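Local atomic coordinates of caspase recruitment domain-containing protein 19 (Homo sapiens, PDB entry 4DWN), a protein that associates with BCL10 through its caspase recruitment domain and plays a role in inhibiting BCL10-induced activation of NF-kappa-B. Residues 12-17 and 94-99. Numbering follows the deposited sequence.
Sequences VQDTPF and SRLPSR. With SO4 (sulfate ion), chain C; SO4 (sulfate ion), chain D.
Asp14 takes hold of Ser98 with both carboxylate oxygens. The backbone N of Ser98 gives its hydrogen to the syn lone pair of Asp14 OD1 at 2.9 Å, while Ser98 OG donates to Asp14 OD2 at 2.5 Å, also from the syn side but 16° out of the carboxylate plane. With its CG anti to the carbonyl carbon (chi1 -69°), Asp14 reaches across to the start of the 3-10 turn 97-99, and Pro97 CD lies 3.2 Å from Asp14 OD1. One turn along, Phe17 offers a ring face to the same proline: Pro97 CD sits 3.9 Å from the ring centroid in a CH-pi contact. Leu96 CD2 reaches Phe17 CD2 obliquely at 3.7 Å, and Phe17 CZ lies over a face of the Arg95 guanidinium, the two planes 67° apart. Arg95 NH1 is also 2.5 Å from O1 of the chain D sulfate, an ion probably from the crystallisation liquor.

Farther out, Tyr82 of helix 75-88 also bonds to Asp14 OD2, and Arg10 NE to Ser98 OG. The contact thus ties the tail after helix 90-94 to helix 7-19 of the CARD's helical bundle. With alanine at Asp14 both oxygens go, and Ser98 N, Ser98 OG and Tyr82 OH are likely to lack their acceptors, the 97-99 turn being held less firmly. Gripped by three donors, with Arg10 just behind Ser98, the buried carboxylate is likely to stay ionised.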
ATOM      1  N   VAL A  12       8.773  -5.843   0.114  1.00 13.40           N
ATOM      2  CA  VAL A  12       9.216  -6.646  -1.012  1.00 13.05           C
ATOM      3  C   VAL A  12       8.713  -8.083  -0.840  1.00 12.48           C
ATOM      4  O   VAL A  12       8.176  -8.682  -1.793  1.00 15.82           O
ATOM      5  CB  VAL A  12      10.782  -6.632  -1.098  1.00 13.58           C
ATOM      6  CG1 VAL A  12      11.286  -7.761  -2.048  1.00 17.37           C
ATOM      7  CG2 VAL A  12      11.265  -5.296  -1.520  1.00 17.36           C
ATOM      8  N   GLN A  13       8.853  -8.643   0.359  1.00 14.54           N
ATOM      9  CA  GLN A  13       8.420 -10.001   0.623  1.00 14.68           C
ATOM     10  C   GLN A  13       6.909 -10.200   0.415  1.00 15.51           C
ATOM     11  O   GLN A  13       6.451 -11.262  -0.072  1.00 16.30           O
ATOM     12  CB  GLN A  13       8.759 -10.396   2.051  1.00 18.21           C
ATOM     13  CG  GLN A  13       8.312 -11.813   2.367  1.00 20.06           C
ATOM     14  CD  GLN A  13       8.622 -12.229   3.801  1.00 30.38           C
ATOM     15  OE1 GLN A  13       9.064 -11.434   4.603  1.00 23.06           O
ATOM     16  NE2 GLN A  13       8.403 -13.490   4.109  1.00 30.46           N
ATOM     17  N   ASP A  14       6.149  -9.205   0.840  1.00 15.04           N
ATOM     18  CA  ASP A  14       4.682  -9.261   0.826  1.00 14.27           C
ATOM     19  C   ASP A  14       4.024  -8.869  -0.479  1.00 11.89           C
ATOM     20  O   ASP A  14       2.811  -9.057  -0.634  1.00 12.75           O
ATOM     21  CB  ASP A  14       4.123  -8.366   1.937  1.00 12.62           C
ATOM     22  CG  ASP A  14       4.390  -8.887   3.303  1.00 14.74           C
ATOM     23  OD1 ASP A  14       4.492 -10.115   3.475  1.00 14.04           O
ATOM     24  OD2 ASP A  14       4.425  -8.072   4.253  1.00 14.72           O
ATOM     25  N   THR A  15       4.772  -8.273  -1.400  1.00 13.53           N
ATOM     26  CA  THR A  15       4.176  -7.697  -2.601  1.00 11.50           C
ATOM     27  C   THR A  15       3.384  -8.707  -3.460  1.00 13.38           C
ATOM     28  O   THR A  15       2.224  -8.417  -3.843  1.00 11.77           O
ATOM     29  CB  THR A  15       5.192  -6.885  -3.393  1.00 13.51           C
ATOM     30  OG1 THR A  15       5.426  -5.644  -2.688  1.00 19.44           O
ATOM     31  CG2 THR A  15       4.644  -6.513  -4.808  1.00 18.26           C
ATOM     32  N   PRO A  16       3.949  -9.907  -3.701  1.00 14.04           N
ATOM     33  CA  PRO A  16       3.176 -10.846  -4.535  1.00 14.60           C
ATOM     34  C   PRO A  16       1.843 -11.262  -3.872  1.00 14.75           C
ATOM     35  O   PRO A  16       0.784 -11.333  -4.509  1.00 15.65           O
ATOM     36  CB  PRO A  16       4.131 -12.027  -4.703  1.00 19.00           C
ATOM     37  CG  PRO A  16       5.484 -11.309  -4.700  1.00 17.81           C
ATOM     38  CD  PRO A  16       5.367 -10.302  -3.612  1.00 17.62           C
ATOM     39  N   PHE A  17       1.911 -11.489  -2.572  1.00 12.88           N
ATOM     40  CA  PHE A  17       0.714 -11.799  -1.792  1.00 11.04           C
ATOM     41  C   PHE A  17      -0.300 -10.625  -1.863  1.00 12.39           C
ATOM     42  O   PHE A  17      -1.491 -10.815  -2.131  1.00 14.39           O
ATOM     43  CB  PHE A  17       1.106 -12.038  -0.325  1.00 12.75           C
ATOM     44  CG  PHE A  17      -0.016 -12.491   0.546  1.00 17.73           C
ATOM     45  CD1 PHE A  17      -0.375 -13.829   0.614  1.00 20.05           C
ATOM     46  CD2 PHE A  17      -0.669 -11.585   1.357  1.00 15.97           C
ATOM     47  CE1 PHE A  17      -1.405 -14.237   1.448  1.00 19.38           C
ATOM     48  CE2 PHE A  17      -1.688 -11.992   2.196  1.00 22.70           C
ATOM     49  CZ  PHE A  17      -2.048 -13.316   2.228  1.00 21.70           C
ATOM     50  N   SER A  94      -3.157  -9.003   9.050  1.00 15.08           N
ATOM     51  CA  SER A  94      -2.835 -10.095   9.983  1.00 16.77           C
ATOM     52  C   SER A  94      -2.323 -11.345   9.311  1.00 15.58           C
ATOM     53  O   SER A  94      -1.731 -12.185   9.980  1.00 21.46           O
ATOM     54  CB  SER A  94      -4.062 -10.515  10.792  1.00 18.68           C
ATOM     55  OG  SER A  94      -5.036 -11.212  10.008  1.00 19.88           O
ATOM     56  N   ARG A  95      -2.554 -11.469   8.011  1.00 14.29           N
ATOM     57  CA  ARG A  95      -2.173 -12.678   7.277  1.00 19.24           C
ATOM     58  C   ARG A  95      -0.899 -12.545   6.446  1.00 18.41           C
ATOM     59  O   ARG A  95      -0.519 -13.491   5.753  1.00 20.14           O
ATOM     60  CB  ARG A  95      -3.332 -13.076   6.360  1.00 18.70           C
ATOM     61  CG  ARG A  95      -4.590 -13.321   7.123  1.00 20.71           C
ATOM     62  CD  ARG A  95      -5.776 -13.605   6.204  1.00 29.90           C
ATOM     63  NE  ARG A  95      -5.382 -14.667   5.288  1.00 31.82           N
ATOM     64  CZ  ARG A  95      -5.575 -14.680   3.972  1.00 37.13           C
ATOM     65  NH1 ARG A  95      -5.111 -15.711   3.274  1.00 37.10           N
ATOM     66  NH2 ARG A  95      -6.239 -13.712   3.363  1.00 33.08           N
ATOM     67  N   LEU A  96      -0.237 -11.388   6.473  1.00 16.27           N
ATOM     68  CA  LEU A  96       0.930 -11.195   5.603  1.00 13.61           C
ATOM     69  C   LEU A  96       2.051 -12.192   5.848  1.00 17.49           C
ATOM     70  O   LEU A  96       2.359 -12.526   6.988  1.00 20.10           O
ATOM     71  CB  LEU A  96       1.485  -9.796   5.746  1.00 19.16           C
ATOM     72  CG  LEU A  96       0.500  -8.690   5.324  1.00 16.14           C
ATOM     73  CD1 LEU A  96       1.140  -7.320   5.517  1.00 27.16           C
ATOM     74  CD2 LEU A  96      -0.004  -8.952   3.904  1.00 21.01           C
ATOM     75  N   PRO A  97       2.664 -12.683   4.759  1.00 17.03           N
ATOM     76  CA  PRO A  97       3.833 -13.563   4.864  1.00 17.02           C
ATOM     77  C   PRO A  97       4.884 -13.010   5.815  1.00 21.48           C
ATOM     78  O   PRO A  97       5.452 -13.793   6.555  1.00 19.11           O
ATOM     79  CB  PRO A  97       4.375 -13.613   3.430  1.00 15.41           C
ATOM     80  CG  PRO A  97       3.135 -13.435   2.584  1.00 19.22           C
ATOM     81  CD  PRO A  97       2.265 -12.469   3.352  1.00 15.87           C
ATOM     82  N   SER A  98       5.134 -11.696   5.805  1.00 16.94           N
ATOM     83  CA  SER A  98       6.226 -11.124   6.596  1.00 19.33           C
ATOM     84  C   SER A  98       5.962 -11.180   8.092  1.00 23.44           C
ATOM     85  O   SER A  98       6.890 -10.994   8.882  1.00 28.59           O
ATOM     86  CB  SER A  98       6.524  -9.670   6.210  1.00 21.63           C
ATOM     87  OG  SER A  98       5.405  -8.837   6.437  1.00 19.26           O
ATOM     88  N   ARG A  99       4.731 -11.470   8.478  1.00 21.22           N
ATOM     89  CA  ARG A  99       4.409 -11.586   9.899  1.00 20.15           C
ATOM     90  C   ARG A  99       4.798 -12.970  10.399  1.00 34.72           C
ATOM     91  O   ARG A  99       5.146 -13.119  11.559  1.00 32.94           O
ATOM     92  CB  ARG A  99       2.906 -11.337  10.116  1.00 30.64           C
ATOM     93  CG  ARG A  99       2.489 -11.096  11.579  1.00 45.92           C
ATOM     94  CD  ARG A  99       1.109 -10.401  11.690  1.00 29.29           C
ATOM     95  NE  ARG A  99       0.951  -9.417  10.642  1.00 33.10           N
ATOM     96  CZ  ARG A  99       1.443  -8.189  10.695  1.00 28.00           C
ATOM     97  NH1 ARG A  99       1.267  -7.358   9.671  1.00 29.74           N
ATOM     98  NH2 ARG A  99       2.125  -7.788  11.778  1.00 34.22           N
TER
HETATM   99  S   SO4 C 101       2.796  -4.151  11.453  1.00 30.86           S
HETATM  100  O1  SO4 C 101       2.659  -5.132  10.325  1.00 29.56           O
HETATM  101  O2  SO4 C 101       4.218  -3.818  11.624  1.00 28.50           O
HETATM  102  O3  SO4 C 101       2.052  -2.894  11.106  1.00 22.80           O
HETATM  103  O4  SO4 C 101       2.263  -4.750  12.725  1.00 32.42           O
HETATM  104  S   SO4 D 102      -7.047 -15.867   0.082  1.00 34.20           S
HETATM  105  O1  SO4 D 102      -5.887 -15.549   0.882  1.00 34.12           O
HETATM  106  O2  SO4 D 102      -7.556 -14.578  -0.389  1.00 53.71           O
HETATM  107  O3  SO4 D 102      -6.606 -16.657  -1.049  1.00 30.02           O
HETATM  108  O4  SO4 D 102      -8.048 -16.546   0.895  1.00 40.32           O